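PDB 3C3J: putative tagatose-6-phosphate ketose/aldose isomerase from Escherichia coli, which is a member of the SIS family that carries two SIS domains in one chain, each built round a parallel five-stranded sheet with helices. Local coordinates for residues G60-A72 with G234-V246. Numbering follows the deposited sequence.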
# COMPACT_ATOMS: atom_id res chain seq x y z
N GLY A 60 1.86 -6.43 -11.61
CA GLY A 60 3.00 -7.31 -11.41
C GLY A 60 2.92 -7.88 -9.99
O GLY A 60 2.06 -7.46 -9.19
N ALA A 61 3.80 -8.84 -9.69
CA ALA A 61 3.90 -9.43 -8.36
C ALA A 61 5.19 -8.98 -7.69
O ALA A 61 6.19 -8.77 -8.36
CB ALA A 61 3.89 -10.95 -8.47
N GLY A 62 5.18 -8.84 -6.36
CA GLY A 62 6.39 -8.48 -5.62
C GLY A 62 6.97 -7.15 -6.10
O GLY A 62 6.23 -6.17 -6.31
N THR A 63 8.28 -7.14 -6.30
CA THR A 63 8.98 -5.99 -6.88
C THR A 63 8.32 -5.43 -8.14
O THR A 63 8.25 -4.23 -8.32
CB THR A 63 10.45 -6.36 -7.19
OG1 THR A 63 11.15 -6.57 -5.95
CG2 THR A 63 11.15 -5.28 -8.02
N SER A 64 7.81 -6.31 -9.00
CA SER A 64 7.16 -5.89 -10.25
C SER A 64 5.87 -5.13 -9.97
O SER A 64 5.47 -4.34 -10.80
CB SER A 64 6.89 -7.07 -11.18
OG SER A 64 8.11 -7.61 -11.67
N ALA A 65 5.24 -5.38 -8.82
CA ALA A 65 4.05 -4.63 -8.43
C ALA A 65 4.40 -3.18 -8.11
O ALA A 65 3.58 -2.28 -8.28
CB ALA A 65 3.37 -5.27 -7.21
N PHE A 66 5.62 -2.95 -7.64
CA PHE A 66 5.98 -1.60 -7.16
C PHE A 66 6.23 -0.63 -8.31
O PHE A 66 6.19 0.58 -8.11
CB PHE A 66 7.19 -1.66 -6.21
CG PHE A 66 7.03 -2.67 -5.11
CD1 PHE A 66 5.78 -2.95 -4.56
CD2 PHE A 66 8.14 -3.34 -4.59
CE1 PHE A 66 5.64 -3.92 -3.54
CE2 PHE A 66 8.01 -4.28 -3.59
CZ PHE A 66 6.76 -4.57 -3.06
N ILE A 67 6.41 -1.14 -9.53
CA ILE A 67 6.52 -0.27 -10.70
C ILE A 67 5.29 0.64 -10.80
O ILE A 67 5.42 1.84 -10.82
CB ILE A 67 6.73 -1.06 -12.03
CG1 ILE A 67 8.03 -1.87 -11.94
CG2 ILE A 67 6.72 -0.08 -13.29
CD1 ILE A 67 8.23 -2.84 -13.06
N GLY A 68 4.11 0.04 -10.83
CA GLY A 68 2.86 0.77 -10.89
C GLY A 68 2.70 1.69 -9.70
O GLY A 68 2.16 2.76 -9.84
N ASP A 69 3.13 1.25 -8.53
CA ASP A 69 3.11 2.10 -7.32
C ASP A 69 3.91 3.39 -7.52
O ASP A 69 3.46 4.47 -7.08
CB ASP A 69 3.62 1.36 -6.10
CG ASP A 69 2.66 0.24 -5.64
OD1 ASP A 69 1.51 0.19 -6.09
OD2 ASP A 69 3.09 -0.62 -4.83
N ILE A 70 5.05 3.29 -8.19
CA ILE A 70 5.88 4.47 -8.45
C ILE A 70 5.28 5.36 -9.56
O ILE A 70 5.22 6.59 -9.40
CB ILE A 70 7.32 4.09 -8.77
CG1 ILE A 70 7.94 3.32 -7.59
CG2 ILE A 70 8.18 5.32 -9.08
CD1 ILE A 70 9.22 2.59 -7.92
N ILE A 71 4.83 4.76 -10.67
CA ILE A 71 4.55 5.54 -11.88
C ILE A 71 3.09 5.73 -12.27
O ILE A 71 2.82 6.60 -13.09
CB ILE A 71 5.34 5.02 -13.11
CG1 ILE A 71 4.82 3.66 -13.62
CG2 ILE A 71 6.86 4.96 -12.83
CD1 ILE A 71 5.56 3.18 -14.90
N ALA A 72 2.14 4.90 -11.78
CA ALA A 72 0.74 4.98 -12.23
C ALA A 72 0.10 6.36 -11.96
O ALA A 72 -0.53 6.95 -12.86
CB ALA A 72 -0.09 3.84 -11.63
N GLY A 234 4.50 8.79 -5.30
CA GLY A 234 5.06 7.61 -5.94
C GLY A 234 6.42 7.14 -5.43
O GLY A 234 6.77 5.99 -5.60
N LEU A 235 7.19 8.03 -4.80
CA LEU A 235 8.45 7.61 -4.19
C LEU A 235 8.25 6.68 -3.01
O LEU A 235 9.20 6.01 -2.59
CB LEU A 235 9.30 8.79 -3.76
CG LEU A 235 9.84 9.67 -4.88
CD1 LEU A 235 10.55 10.90 -4.27
CD2 LEU A 235 10.78 8.89 -5.84
N GLN A 236 7.03 6.62 -2.47
CA GLN A 236 6.73 5.60 -1.49
C GLN A 236 6.92 4.19 -2.11
O GLN A 236 7.39 3.26 -1.44
CB GLN A 236 5.33 5.76 -0.86
CG GLN A 236 5.15 4.74 0.25
CD GLN A 236 3.85 4.78 1.01
OE1 GLN A 236 2.96 5.65 0.78
NE2 GLN A 236 3.72 3.82 1.93
N GLY A 237 6.56 4.03 -3.38
CA GLY A 237 6.82 2.77 -4.09
C GLY A 237 8.30 2.43 -4.19
O GLY A 237 8.69 1.27 -4.09
N ALA A 238 9.14 3.45 -4.41
CA ALA A 238 10.60 3.28 -4.38
C ALA A 238 11.08 2.87 -2.99
O ALA A 238 11.95 1.96 -2.85
CB ALA A 238 11.29 4.57 -4.85
N ALA A 239 10.52 3.51 -1.97
CA ALA A 239 10.79 3.12 -0.57
C ALA A 239 10.40 1.68 -0.30
O ALA A 239 11.15 0.96 0.36
CB ALA A 239 10.12 4.08 0.41
N ARG A 240 9.26 1.25 -0.84
CA ARG A 240 8.78 -0.12 -0.67
C ARG A 240 9.70 -1.14 -1.31
O ARG A 240 10.04 -2.17 -0.69
CB ARG A 240 7.37 -0.25 -1.23
CG ARG A 240 6.67 -1.53 -0.85
CD ARG A 240 5.20 -1.42 -1.34
NE ARG A 240 4.38 -2.52 -0.88
CZ ARG A 240 3.08 -2.63 -1.16
NH1 ARG A 240 2.46 -1.73 -1.92
NH2 ARG A 240 2.40 -3.66 -0.71
N GLU A 241 10.12 -0.87 -2.54
CA GLU A 241 11.11 -1.71 -3.22
C GLU A 241 12.45 -1.77 -2.46
O GLU A 241 13.08 -2.84 -2.36
CB GLU A 241 11.34 -1.17 -4.64
CG GLU A 241 12.47 -1.81 -5.46
CD GLU A 241 12.49 -3.34 -5.46
OE1 GLU A 241 11.47 -3.99 -5.09
OE2 GLU A 241 13.54 -3.89 -5.86
N SER A 242 12.89 -0.61 -1.98
CA SER A 242 14.11 -0.50 -1.19
C SER A 242 14.03 -1.34 0.07
O SER A 242 14.97 -2.06 0.40
CB SER A 242 14.39 0.96 -0.85
OG SER A 242 14.62 1.72 -2.02
N ALA A 243 12.90 -1.26 0.76
CA ALA A 243 12.71 -2.06 1.97
C ALA A 243 12.72 -3.55 1.62
O ALA A 243 13.37 -4.32 2.30
CB ALA A 243 11.41 -1.64 2.68
N LEU A 244 12.02 -3.95 0.56
CA LEU A 244 11.96 -5.37 0.22
C LEU A 244 13.35 -5.93 -0.14
O LEU A 244 13.68 -7.07 0.23
CB LEU A 244 10.98 -5.61 -0.93
CG LEU A 244 10.79 -7.09 -1.27
CD1 LEU A 244 10.34 -7.88 -0.02
CD2 LEU A 244 9.82 -7.23 -2.44
N LYS A 245 14.17 -5.15 -0.84
CA LYS A 245 15.52 -5.59 -1.18
C LYS A 245 16.35 -5.94 0.06
O LYS A 245 16.99 -6.99 0.09
CB LYS A 245 16.28 -4.53 -2.00
CG LYS A 245 15.96 -4.53 -3.46
CD LYS A 245 16.51 -5.77 -4.09
CE LYS A 245 15.83 -6.06 -5.39
NZ LYS A 245 14.36 -6.34 -5.32
N VAL A 246 16.31 -5.07 1.07
CA VAL A 246 17.00 -5.29 2.36
C VAL A 246 16.53 -6.56 3.02
O VAL A 246 17.31 -7.37 3.53
CB VAL A 246 16.62 -4.18 3.39
CG1 VAL A 246 16.95 -4.63 4.86
CG2 VAL A 246 17.28 -2.92 3.02
O HOH W 1 12.95 -8.72 -6.03
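Arg240 turns its CG opposite the backbone N (chi1 -168°) and runs extended from there, which lays the aliphatic part of this residue across the Phe66 ring; Phe66 enters the hole formed by Gly237, Arg240, Glu241 and Leu244. The Arg240 CG atom stands 3.8 Å from the Phe66 ring centroid, a CH-pi contact, while Gly62 O covers the opposite face. At the ring edge, Leu244 CD2 lies 3.6 Å from Phe66 CE2, and Glu241 OE1 approaches in the plane. Beyond the ring, Arg240 NH1 forms a salt bridge of 3.2 Å with Asp69 OD2, the carboxylate and guanidinium planes nearly parallel, with OD2 meeting the guanidinium obliquely. Glu241 bends at chi2 (47°), which lets its OE1 take a hydrogen bond of 2.7 Å from Thr63 OG1; its OE2 holds Lys245 NZ at 2.6 Å, and a water joins that ammonium to Thr63 OG1. Where side chains vanish, at Gly234 and Gly237, the near-antiparallel helices draw close: Ile70 CA is 3.4 Å from Gly234 O. One helix from each SIS domain thus meets the other through a buried aromatic knob flanked by ion pairs, and the Glu241 carboxylate, engaged on each oxygen by a different partner, is fixed in its rotation.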